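Local coordinates for metallo-beta-lactamase family protein (Thermus thermophilus, PDB 2ZO4) that binds two zinc ions in a metallo-beta-lactamase fold and is probably a hydrolase, although its substrate is not established, at residues 3-11 with 22-30; 65-73 with 171-179. All coordinates share one frame; numbering follows the deposited sequence.

Contact 1. Residues 3-11 with 22-30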
ATOM      1  N   ALA A   3       0.502  -1.652  24.050  1.00 19.42           N
ATOM      2  CA  ALA A   3       1.960  -1.838  23.789  1.00 19.26           C
ATOM      3  C   ALA A   3       2.272  -3.221  23.213  1.00 19.21           C
ATOM      4  O   ALA A   3       2.166  -4.237  23.906  1.00 19.38           O
ATOM      5  CB  ALA A   3       2.764  -1.585  25.052  1.00 19.46           C
ATOM      6  N   LEU A   4       2.656  -3.245  21.939  1.00 18.61           N
ATOM      7  CA  LEU A   4       3.006  -4.481  21.244  1.00 18.11           C
ATOM      8  C   LEU A   4       4.388  -4.960  21.684  1.00 17.81           C
ATOM      9  O   LEU A   4       4.628  -6.159  21.830  1.00 17.68           O
ATOM     10  CB  LEU A   4       2.957  -4.275  19.723  1.00 17.98           C
ATOM     11  CG  LEU A   4       1.657  -3.726  19.120  1.00 18.09           C
ATOM     12  CD1 LEU A   4       1.830  -3.473  17.631  1.00 18.15           C
ATOM     13  CD2 LEU A   4       0.467  -4.649  19.371  1.00 18.44           C
ATOM     14  N   LEU A   5       5.287  -3.998  21.868  1.00 17.33           N
ATOM     15  CA  LEU A   5       6.570  -4.190  22.533  1.00 17.21           C
ATOM     16  C   LEU A   5       6.743  -2.928  23.371  1.00 17.11           C
ATOM     17  O   LEU A   5       6.055  -1.938  23.115  1.00 17.49           O
ATOM     18  CB  LEU A   5       7.714  -4.288  21.515  1.00 16.93           C
ATOM     19  CG  LEU A   5       7.799  -5.403  20.469  1.00 16.77           C
ATOM     20  CD1 LEU A   5       8.976  -5.136  19.540  1.00 16.17           C
ATOM     21  CD2 LEU A   5       7.937  -6.784  21.111  1.00 16.17           C
ATOM     22  N   PRO A   6       7.647  -2.944  24.373  1.00 17.13           N
ATOM     23  CA  PRO A   6       7.886  -1.676  25.066  1.00 16.89           C
ATOM     24  C   PRO A   6       8.320  -0.608  24.064  1.00 16.82           C
ATOM     25  O   PRO A   6       9.256  -0.827  23.293  1.00 16.84           O
ATOM     26  CB  PRO A   6       9.029  -2.007  26.036  1.00 16.91           C
ATOM     27  CG  PRO A   6       8.932  -3.472  26.248  1.00 17.20           C
ATOM     28  CD  PRO A   6       8.468  -4.037  24.930  1.00 16.95           C
ATOM     29  N   GLY A   7       7.614   0.519  24.053  1.00 16.73           N
ATOM     30  CA  GLY A   7       7.898   1.597  23.109  1.00 16.50           C
ATOM     31  C   GLY A   7       7.428   1.353  21.682  1.00 16.39           C
ATOM     32  O   GLY A   7       7.907   2.008  20.758  1.00 16.39           O
ATOM     33  N   LEU A   8       6.505   0.407  21.499  1.00 16.28           N
ATOM     34  CA  LEU A   8       5.848   0.181  20.207  1.00 16.12           C
ATOM     35  C   LEU A   8       4.344   0.012  20.411  1.00 16.16           C
ATOM     36  O   LEU A   8       3.906  -0.931  21.076  1.00 16.12           O
ATOM     37  CB  LEU A   8       6.443  -1.035  19.476  1.00 16.04           C
ATOM     38  CG  LEU A   8       5.749  -1.545  18.198  1.00 16.23           C
ATOM     39  CD1 LEU A   8       5.947  -0.601  17.016  1.00 15.78           C
ATOM     40  CD2 LEU A   8       6.228  -2.939  17.828  1.00 16.19           C
ATOM     41  N   TYR A   9       3.566   0.923  19.828  1.00 16.06           N
ATOM     42  CA  TYR A   9       2.119   0.989  20.055  1.00 16.10           C
ATOM     43  C   TYR A   9       1.315   0.933  18.760  1.00 16.14           C
ATOM     44  O   TYR A   9       1.686   1.554  17.763  1.00 16.03           O
ATOM     45  CB  TYR A   9       1.748   2.274  20.821  1.00 16.07           C
ATOM     46  CG  TYR A   9       2.518   2.474  22.106  1.00 16.27           C
ATOM     47  CD1 TYR A   9       2.017   2.006  23.322  1.00 16.71           C
ATOM     48  CD2 TYR A   9       3.751   3.122  22.107  1.00 15.89           C
ATOM     49  CE1 TYR A   9       2.728   2.177  24.503  1.00 16.49           C
ATOM     50  CE2 TYR A   9       4.466   3.301  23.284  1.00 16.19           C
ATOM     51  CZ  TYR A   9       3.950   2.824  24.477  1.00 16.43           C
ATOM     52  OH  TYR A   9       4.658   3.000  25.648  1.00 16.74           O
ATOM     53  N   LEU A  10       0.209   0.192  18.793  1.00 16.18           N
ATOM     54  CA  LEU A  10      -0.758   0.168  17.700  1.00 16.36           C
ATOM     55  C   LEU A  10      -1.713   1.360  17.805  1.00 16.36           C
ATOM     56  O   LEU A  10      -2.332   1.577  18.850  1.00 16.22           O
ATOM     57  CB  LEU A  10      -1.546  -1.151  17.700  1.00 16.32           C
ATOM     58  CG  LEU A  10      -2.875  -1.193  16.933  1.00 16.47           C
ATOM     59  CD1 LEU A  10      -2.660  -1.161  15.427  1.00 16.38           C
ATOM     60  CD2 LEU A  10      -3.688  -2.413  17.329  1.00 16.83           C
ATOM     61  N   LEU A  11      -1.824   2.118  16.715  1.00 16.21           N
ATOM     62  CA  LEU A  11      -2.678   3.309  16.649  1.00 16.24           C
ATOM     63  C   LEU A  11      -3.704   3.180  15.516  1.00 16.34           C
ATOM     64  O   LEU A  11      -3.415   3.546  14.371  1.00 16.33           O
ATOM     65  CB  LEU A  11      -1.831   4.577  16.449  1.00 16.14           C
ATOM     66  CG  LEU A  11      -1.210   5.293  17.655  1.00 16.34           C
ATOM     67  CD1 LEU A  11      -0.231   4.427  18.416  1.00 17.45           C
ATOM     68  CD2 LEU A  11      -0.526   6.581  17.221  1.00 16.26           C
ATOM     69  N   VAL A  22      -7.141   2.366   9.384  1.00 16.42           N
ATOM     70  CA  VAL A  22      -5.724   2.162   9.112  1.00 15.25           C
ATOM     71  C   VAL A  22      -4.970   1.986  10.431  1.00 14.49           C
ATOM     72  O   VAL A  22      -5.305   2.621  11.434  1.00 14.33           O
ATOM     73  CB  VAL A  22      -5.123   3.311   8.244  1.00 15.28           C
ATOM     74  CG1 VAL A  22      -5.050   4.638   9.024  1.00 14.95           C
ATOM     75  CG2 VAL A  22      -3.752   2.918   7.685  1.00 15.12           C
ATOM     76  N   ASN A  23      -3.975   1.100  10.418  1.00 13.53           N
ATOM     77  CA  ASN A  23      -3.102   0.875  11.567  1.00 12.55           C
ATOM     78  C   ASN A  23      -1.780   1.621  11.431  1.00 12.34           C
ATOM     79  O   ASN A  23      -0.974   1.328  10.536  1.00 12.03           O
ATOM     80  CB  ASN A  23      -2.820  -0.619  11.751  1.00 12.28           C
ATOM     81  CG  ASN A  23      -4.063  -1.417  12.061  1.00 11.72           C
ATOM     82  OD1 ASN A  23      -4.967  -0.938  12.744  1.00 11.66           O
ATOM     83  ND2 ASN A  23      -4.118  -2.646  11.559  1.00  9.91           N
ATOM     84  N   LEU A  24      -1.574   2.586  12.319  1.00 11.89           N
ATOM     85  CA  LEU A  24      -0.302   3.285  12.435  1.00 11.69           C
ATOM     86  C   LEU A  24       0.467   2.699  13.610  1.00 11.66           C
ATOM     87  O   LEU A  24      -0.126   2.082  14.503  1.00 11.37           O
ATOM     88  CB  LEU A  24      -0.522   4.783  12.657  1.00 11.65           C
ATOM     89  CG  LEU A  24      -1.578   5.533  11.838  1.00 11.58           C
ATOM     90  CD1 LEU A  24      -1.485   7.020  12.136  1.00 11.88           C
ATOM     91  CD2 LEU A  24      -1.430   5.271  10.342  1.00 12.35           C
ATOM     92  N   TYR A  25       1.782   2.886  13.606  1.00 11.62           N
ATOM     93  CA  TYR A  25       2.631   2.353  14.668  1.00 11.76           C
ATOM     94  C   TYR A  25       3.560   3.426  15.221  1.00 12.16           C
ATOM     95  O   TYR A  25       4.342   4.028  14.481  1.00 12.22           O
ATOM     96  CB  TYR A  25       3.384   1.100  14.182  1.00 11.40           C
ATOM     97  CG  TYR A  25       2.417   0.001  13.796  1.00 10.62           C
ATOM     98  CD1 TYR A  25       1.912  -0.873  14.756  1.00  9.84           C
ATOM     99  CD2 TYR A  25       1.962  -0.127  12.482  1.00 10.46           C
ATOM    100  CE1 TYR A  25       0.995  -1.862  14.417  1.00  9.01           C
ATOM    101  CE2 TYR A  25       1.041  -1.113  12.135  1.00  9.99           C
ATOM    102  CZ  TYR A  25       0.565  -1.975  13.113  1.00  9.89           C
ATOM    103  OH  TYR A  25      -0.343  -2.954  12.781  1.00 10.12           O
ATOM    104  N   LEU A  26       3.440   3.668  16.524  1.00 12.55           N
ATOM    105  CA  LEU A  26       4.214   4.687  17.227  1.00 12.80           C
ATOM    106  C   LEU A  26       5.401   4.032  17.933  1.00 13.23           C
ATOM    107  O   LEU A  26       5.236   3.067  18.686  1.00 13.24           O
ATOM    108  CB  LEU A  26       3.314   5.411  18.245  1.00 12.86           C
ATOM    109  CG  LEU A  26       3.716   6.688  19.004  1.00 12.93           C
ATOM    110  CD1 LEU A  26       4.877   6.491  19.974  1.00 13.02           C
ATOM    111  CD2 LEU A  26       4.001   7.847  18.054  1.00 13.91           C
ATOM    112  N   LEU A  27       6.594   4.552  17.665  1.00 13.49           N
ATOM    113  CA  LEU A  27       7.808   4.087  18.326  1.00 14.29           C
ATOM    114  C   LEU A  27       8.350   5.194  19.213  1.00 14.47           C
ATOM    115  O   LEU A  27       8.566   6.309  18.754  1.00 14.77           O
ATOM    116  CB  LEU A  27       8.868   3.651  17.308  1.00 14.31           C
ATOM    117  CG  LEU A  27       8.712   2.311  16.580  1.00 14.76           C
ATOM    118  CD1 LEU A  27       7.629   2.364  15.519  1.00 15.75           C
ATOM    119  CD2 LEU A  27      10.030   1.907  15.946  1.00 14.52           C
ATOM    120  N   GLN A  28       8.544   4.884  20.491  1.00 14.88           N
ATOM    121  CA  GLN A  28       9.124   5.833  21.438  1.00 15.44           C
ATOM    122  C   GLN A  28      10.269   5.163  22.200  1.00 15.82           C
ATOM    123  O   GLN A  28      10.151   4.019  22.624  1.00 15.97           O
ATOM    124  CB  GLN A  28       8.049   6.340  22.407  1.00 15.30           C
ATOM    125  CG  GLN A  28       8.505   7.439  23.369  1.00 15.54           C
ATOM    126  CD  GLN A  28       7.407   7.865  24.334  1.00 15.49           C
ATOM    127  OE1 GLN A  28       6.528   7.078  24.683  1.00 16.03           O
ATOM    128  NE2 GLN A  28       7.456   9.116  24.766  1.00 15.77           N
ATOM    129  N   GLY A  29      11.373   5.882  22.363  1.00 16.34           N
ATOM    130  CA  GLY A  29      12.533   5.365  23.079  1.00 17.16           C
ATOM    131  C   GLY A  29      13.788   6.145  22.749  1.00 17.65           C
ATOM    132  O   GLY A  29      13.866   6.796  21.703  1.00 17.62           O
ATOM    133  N   ALA A  30      14.768   6.076  23.650  1.00 18.13           N
ATOM    134  CA  ALA A  30      16.046   6.780  23.508  1.00 18.59           C
ATOM    135  C   ALA A  30      15.871   8.273  23.201  1.00 18.78           C
ATOM    136  O   ALA A  30      16.688   8.871  22.503  1.00 19.03           O
ATOM    137  CB  ALA A  30      16.932   6.094  22.448  1.00 18.83           C
TER

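Contact 2. Residues 65-73 with 171-179. With ZN (zinc ion), chain B.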
ATOM      1  N   THR A  65      10.268  11.736  13.423  1.00 12.93           N
ATOM      2  CA  THR A  65      10.592  10.826  12.316  1.00 12.49           C
ATOM      3  C   THR A  65       9.326  10.172  11.778  1.00 11.72           C
ATOM      4  O   THR A  65       8.506   9.657  12.546  1.00 11.86           O
ATOM      5  CB  THR A  65      11.608   9.725  12.729  1.00 12.35           C
ATOM      6  OG1 THR A  65      12.773  10.334  13.284  1.00 13.87           O
ATOM      7  CG2 THR A  65      12.031   8.873  11.521  1.00 12.66           C
ATOM      8  N   ILE A  66       9.169  10.213  10.457  1.00 10.75           N
ATOM      9  CA  ILE A  66       8.061   9.550   9.789  1.00  9.86           C
ATOM     10  C   ILE A  66       8.605   8.476   8.853  1.00  9.70           C
ATOM     11  O   ILE A  66       9.426   8.762   7.975  1.00  9.40           O
ATOM     12  CB  ILE A  66       7.182  10.544   8.983  1.00  9.76           C
ATOM     13  CG1 ILE A  66       6.703  11.716   9.860  1.00  9.64           C
ATOM     14  CG2 ILE A  66       6.014   9.812   8.307  1.00  9.42           C
ATOM     15  CD1 ILE A  66       5.735  11.346  10.981  1.00  8.96           C
ATOM     16  N   LEU A  67       8.147   7.243   9.054  1.00  9.27           N
ATOM     17  CA  LEU A  67       8.489   6.136   8.169  1.00  9.18           C
ATOM     18  C   LEU A  67       7.248   5.699   7.394  1.00  8.81           C
ATOM     19  O   LEU A  67       6.287   5.212   7.984  1.00  8.98           O
ATOM     20  CB  LEU A  67       9.082   4.963   8.967  1.00  9.06           C
ATOM     21  CG  LEU A  67      10.288   5.266   9.872  1.00  9.78           C
ATOM     22  CD1 LEU A  67      10.677   4.045  10.680  1.00 10.73           C
ATOM     23  CD2 LEU A  67      11.485   5.776   9.068  1.00 10.03           C
ATOM     24  N   LEU A  68       7.269   5.881   6.075  1.00  8.40           N
ATOM     25  CA  LEU A  68       6.119   5.540   5.233  1.00  8.46           C
ATOM     26  C   LEU A  68       6.289   4.200   4.535  1.00  8.53           C
ATOM     27  O   LEU A  68       7.274   3.979   3.832  1.00  8.76           O
ATOM     28  CB  LEU A  68       5.854   6.632   4.184  1.00  7.96           C
ATOM     29  CG  LEU A  68       5.497   8.039   4.673  1.00  8.25           C
ATOM     30  CD1 LEU A  68       5.274   8.977   3.488  1.00  7.88           C
ATOM     31  CD2 LEU A  68       4.277   8.030   5.591  1.00  6.88           C
ATOM     32  N   THR A  69       5.316   3.313   4.721  1.00  8.62           N
ATOM     33  CA  THR A  69       5.308   2.036   4.013  1.00  8.46           C
ATOM     34  C   THR A  69       5.054   2.248   2.523  1.00  8.70           C
ATOM     35  O   THR A  69       5.696   1.611   1.688  1.00  8.72           O
ATOM     36  CB  THR A  69       4.274   1.047   4.599  1.00  8.49           C
ATOM     37  OG1 THR A  69       2.961   1.614   4.516  1.00  8.17           O
ATOM     38  CG2 THR A  69       4.609   0.719   6.059  1.00  8.12           C
ATOM     39  N   HIS A  70       4.133   3.158   2.200  1.00  8.60           N
ATOM     40  CA  HIS A  70       3.804   3.496   0.813  1.00  8.44           C
ATOM     41  C   HIS A  70       3.006   4.804   0.674  1.00  8.55           C
ATOM     42  O   HIS A  70       2.678   5.456   1.671  1.00  8.25           O
ATOM     43  CB  HIS A  70       3.095   2.329   0.107  1.00  8.44           C
ATOM     44  CG  HIS A  70       1.807   1.901   0.752  1.00  8.28           C
ATOM     45  ND1 HIS A  70       1.718   1.525   2.076  1.00  7.79           N
ATOM     46  CD2 HIS A  70       0.566   1.749   0.235  1.00  7.95           C
ATOM     47  CE1 HIS A  70       0.475   1.175   2.351  1.00  8.33           C
ATOM     48  NE2 HIS A  70      -0.245   1.300   1.251  1.00  9.35           N
ATOM     49  N   HIS A  71       2.699   5.157  -0.575  1.00  8.53           N
ATOM     50  CA  HIS A  71       2.129   6.455  -0.943  1.00  8.93           C
ATOM     51  C   HIS A  71       0.603   6.550  -0.871  1.00  9.22           C
ATOM     52  O   HIS A  71       0.047   7.626  -1.121  1.00  9.19           O
ATOM     53  CB  HIS A  71       2.536   6.807  -2.377  1.00  8.67           C
ATOM     54  CG  HIS A  71       1.788   6.028  -3.413  1.00  8.30           C
ATOM     55  ND1 HIS A  71       2.141   4.747  -3.777  1.00  7.97           N
ATOM     56  CD2 HIS A  71       0.693   6.338  -4.149  1.00  8.46           C
ATOM     57  CE1 HIS A  71       1.305   4.305  -4.699  1.00  8.42           C
ATOM     58  NE2 HIS A  71       0.418   5.251  -4.943  1.00  8.76           N
ATOM     59  N   HIS A  72      -0.080   5.442  -0.586  1.00  9.40           N
ATOM     60  CA  HIS A  72      -1.543   5.467  -0.552  1.00  9.78           C
ATOM     61  C   HIS A  72      -2.020   6.453   0.518  1.00 10.20           C
ATOM     62  O   HIS A  72      -1.364   6.604   1.556  1.00 10.20           O
ATOM     63  CB  HIS A  72      -2.137   4.065  -0.352  1.00 10.03           C
ATOM     64  CG  HIS A  72      -1.907   3.137  -1.511  1.00 10.12           C
ATOM     65  ND1 HIS A  72      -2.111   1.777  -1.426  1.00 10.48           N
ATOM     66  CD2 HIS A  72      -1.478   3.372  -2.775  1.00 10.78           C
ATOM     67  CE1 HIS A  72      -1.828   1.217  -2.588  1.00 11.13           C
ATOM     68  NE2 HIS A  72      -1.440   2.162  -3.424  1.00 10.73           N
ATOM     69  N   PRO A  73      -3.152   7.140   0.264  1.00 10.35           N
ATOM     70  CA  PRO A  73      -3.572   8.276   1.092  1.00 10.48           C
ATOM     71  C   PRO A  73      -3.733   7.950   2.581  1.00 10.71           C
ATOM     72  O   PRO A  73      -3.414   8.782   3.425  1.00 10.65           O
ATOM     73  CB  PRO A  73      -4.921   8.684   0.480  1.00 10.37           C
ATOM     74  CG  PRO A  73      -5.367   7.499  -0.319  1.00 10.63           C
ATOM     75  CD  PRO A  73      -4.115   6.866  -0.818  1.00 10.27           C
ATOM     76  N   HIS A 171       1.683  -4.203  -4.074  1.00  9.38           N
ATOM     77  CA  HIS A 171       0.609  -3.353  -3.578  1.00  9.38           C
ATOM     78  C   HIS A 171       0.869  -1.884  -3.931  1.00  9.27           C
ATOM     79  O   HIS A 171      -0.049  -1.148  -4.283  1.00  9.18           O
ATOM     80  CB  HIS A 171       0.448  -3.525  -2.071  1.00  9.57           C
ATOM     81  CG  HIS A 171      -0.627  -2.668  -1.482  1.00  9.97           C
ATOM     82  ND1 HIS A 171      -1.967  -2.955  -1.627  1.00 10.63           N
ATOM     83  CD2 HIS A 171      -0.563  -1.523  -0.766  1.00  9.92           C
ATOM     84  CE1 HIS A 171      -2.682  -2.031  -1.013  1.00 10.56           C
ATOM     85  NE2 HIS A 171      -1.855  -1.151  -0.481  1.00 11.20           N
ATOM     86  N   ALA A 172       2.128  -1.470  -3.816  1.00  9.25           N
ATOM     87  CA  ALA A 172       2.598  -0.190  -4.341  1.00  9.20           C
ATOM     88  C   ALA A 172       4.026  -0.390  -4.814  1.00  9.37           C
ATOM     89  O   ALA A 172       4.723  -1.288  -4.335  1.00  9.55           O
ATOM     90  CB  ALA A 172       2.521   0.906  -3.279  1.00  9.28           C
ATOM     91  N   ASP A 173       4.464   0.441  -5.753  1.00  9.61           N
ATOM     92  CA  ASP A 173       5.762   0.251  -6.414  1.00  9.81           C
ATOM     93  C   ASP A 173       6.947   0.319  -5.447  1.00  9.50           C
ATOM     94  O   ASP A 173       7.827  -0.542  -5.479  1.00  9.32           O
ATOM     95  CB  ASP A 173       5.915   1.254  -7.558  1.00  9.79           C
ATOM     96  CG  ASP A 173       4.768   1.166  -8.556  1.00 11.26           C
ATOM     97  OD1 ASP A 173       4.643   0.120  -9.223  1.00 11.66           O
ATOM     98  OD2 ASP A 173       3.983   2.137  -8.664  1.00 13.46           O
ATOM     99  N   GLY A 174       6.955   1.335  -4.589  1.00  9.40           N
ATOM    100  CA  GLY A 174       7.990   1.483  -3.565  1.00  9.26           C
ATOM    101  C   GLY A 174       7.447   1.156  -2.187  1.00  9.24           C
ATOM    102  O   GLY A 174       7.750   1.840  -1.205  1.00  9.49           O
ATOM    103  N   HIS A 175       6.631   0.112  -2.107  1.00  9.05           N
ATOM    104  CA  HIS A 175       6.139  -0.325  -0.816  1.00  8.89           C
ATOM    105  C   HIS A 175       7.296  -0.905  -0.012  1.00  9.15           C
ATOM    106  O   HIS A 175       8.089  -1.712  -0.518  1.00  9.18           O
ATOM    107  CB  HIS A 175       5.004  -1.336  -0.950  1.00  8.71           C
ATOM    108  CG  HIS A 175       4.384  -1.707   0.360  1.00  8.35           C
ATOM    109  ND1 HIS A 175       4.931  -2.651   1.200  1.00  7.66           N
ATOM    110  CD2 HIS A 175       3.276  -1.241   0.985  1.00  8.14           C
ATOM    111  CE1 HIS A 175       4.184  -2.757   2.285  1.00  8.33           C
ATOM    112  NE2 HIS A 175       3.175  -1.910   2.179  1.00  8.23           N
ATOM    113  N   ALA A 176       7.392  -0.473   1.237  1.00  9.03           N
ATOM    114  CA  ALA A 176       8.419  -0.968   2.133  1.00  9.47           C
ATOM    115  C   ALA A 176       7.783  -1.469   3.421  1.00  9.57           C
ATOM    116  O   ALA A 176       6.921  -0.804   3.991  1.00  9.63           O
ATOM    117  CB  ALA A 176       9.444   0.132   2.424  1.00  9.19           C
ATOM    118  N   ALA A 177       8.195  -2.656   3.858  1.00  9.97           N
ATOM    119  CA  ALA A 177       7.900  -3.127   5.212  1.00  9.91           C
ATOM    120  C   ALA A 177       9.093  -2.809   6.110  1.00 10.02           C
ATOM    121  O   ALA A 177      10.213  -2.629   5.627  1.00  9.95           O
ATOM    122  CB  ALA A 177       7.615  -4.622   5.213  1.00 10.10           C
ATOM    123  N   PHE A 178       8.852  -2.729   7.415  1.00 10.08           N
ATOM    124  CA  PHE A 178       9.915  -2.446   8.368  1.00 10.24           C
ATOM    125  C   PHE A 178      10.029  -3.599   9.353  1.00 10.71           C
ATOM    126  O   PHE A 178       9.083  -3.902  10.084  1.00 10.81           O
ATOM    127  CB  PHE A 178       9.682  -1.106   9.076  1.00 10.21           C
ATOM    128  CG  PHE A 178       9.632   0.073   8.135  1.00 10.13           C
ATOM    129  CD1 PHE A 178      10.804   0.690   7.707  1.00  9.64           C
ATOM    130  CD2 PHE A 178       8.407   0.556   7.663  1.00 10.46           C
ATOM    131  CE1 PHE A 178      10.764   1.777   6.822  1.00 10.45           C
ATOM    132  CE2 PHE A 178       8.354   1.643   6.778  1.00 10.09           C
ATOM    133  CZ  PHE A 178       9.535   2.253   6.361  1.00 10.01           C
ATOM    134  N   TYR A 179      11.193  -4.243   9.350  1.00 11.08           N
ATOM    135  CA  TYR A 179      11.403  -5.477  10.102  1.00 11.72           C
ATOM    136  C   TYR A 179      12.367  -5.303  11.272  1.00 12.17           C
ATOM    137  O   TYR A 179      13.516  -4.882  11.097  1.00 11.90           O
ATOM    138  CB  TYR A 179      11.879  -6.591   9.161  1.00 11.46           C
ATOM    139  CG  TYR A 179      11.959  -7.978   9.784  1.00 11.75           C
ATOM    140  CD1 TYR A 179      10.918  -8.485  10.561  1.00 10.77           C
ATOM    141  CD2 TYR A 179      13.072  -8.793   9.562  1.00 11.12           C
ATOM    142  CE1 TYR A 179      10.994  -9.768  11.121  1.00 11.34           C
ATOM    143  CE2 TYR A 179      13.158 -10.069  10.114  1.00 11.42           C
ATOM    144  CZ  TYR A 179      12.112 -10.551  10.886  1.00 11.52           C
ATOM    145  OH  TYR A 179      12.197 -11.813  11.427  1.00 12.78           O
TER
HETATM  146 ZN    ZN B 318      -2.246   0.649   0.498  1.00 14.64          ZN
HETATM  147  O   HOH W   1       7.868   3.444   1.323  1.00 15.17           O
HETATM  148  O   HOH W   2      -0.370   1.748  -5.979  1.00 20.36           O
HETATM  149  O   HOH W   3      -3.747   1.394   1.608  1.00  8.02           O

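Contact 1. Residues 3-11 with 22-30
L11 and L26 bury more surface in this pairing than any other residues except each other: the isobutyl group of L11 reaches back along the sheet, and its CD1 lies 3.7 Å from CB of L26. L11 stands directly across from L24, with L11 CB 4.0 Å from L24 CB. Its CG, however, lies anti to its own carbonyl carbon (chi1 -85°), which turns the branch away from that direct partner and toward L26, the next residue of that strand on the same face. L26 is thereby touched from two directions, since its CD1 also meets the ring atom CD2 of Y9 at 4.1 Å, while L26 O approaches the edge of that ring near its plane. The backbones hold this register as the two strands of an antiparallel beta hairpin, 8-14 with 21-29, at one margin of the mixed sheet of the metallo-beta-lactamase fold. Y9 and L26 form a hydrogen-bonded pair, with Y9 N to L26 O at 2.9 Å and L26 N to Y9 O at 3.0 Å, and L11 with L24 forms another. Leucines of helix 43-55, L49 and L53, pack against the face that carries L11, L24 and L26. On the other face the Y25 ring takes CD1 of L4 at its edge, 3.7 Å from Y25 CE1, and CD1 of L10 obliquely, while its hydroxyl bonds to A231 O. Further along that face, L8 and L27 lie side by side and point the same way, their CD1 atoms 3.7 Å apart.

Contact 2. Residues 65-73 with 171-179
H171 meets H70 and H72 around one zinc ion, which helps set how the three imidazoles are turned. H70 NE2 and H72 ND1 each bind the metal at 2.2 Å and H171 NE2 at 2.1 Å; a water and D190 complete the site. H70, H72, D74 and H75 match HxHxDH, the family's metal-binding signature, joined here by H171 from the second half of the fold. With CG of H171 anti to the backbone N (chi1 179°), NE2 is carried to the zinc, while N199 O holds ND1. The H72 edge is directed at the face of H171 in an offset edge-to-face pair, planes at 70°, whereas H70 and H171 meet obliquely. CD2 of H175 sits over one face of H70, 3.4 Å from H70 ND1. In its own plane H70 ND1 donates to T69 OG1 at 2.7 Å, itself bonded to D37, a second shell. A176 N donates to T69 O at 2.7 Å, and CB of L67 makes a CH-pi contact over the face of F178. Strand 65-68 of the first sheet and the loop after it thus meet strand 176-180 of the second; L67 and F178 both also touch L163 of strand 161-167, and helix 73-76 begins just after H72.

How the contacts relate
The two contacts illustrate how a metallo-beta-lactamase fold combines a sheet margin with a metal centre. Both segments of contact 1 precede those of contact 2 in the sequence. Their centres lie 16 Å apart and their nearest atoms about 6 Å, without touching. The two share the six-stranded mixed sheet, contact 1 through its outermost strand 8-14 and the adjoining 21-29, contact 2 through strand 65-68, with strand 32-36 in between. Contact 2 then crosses to the five-stranded sheet. The hairpin also approaches the zinc centre, since the side chain of V22 comes about 4 Å from those of H75 and H233, ligands of the second zinc ion.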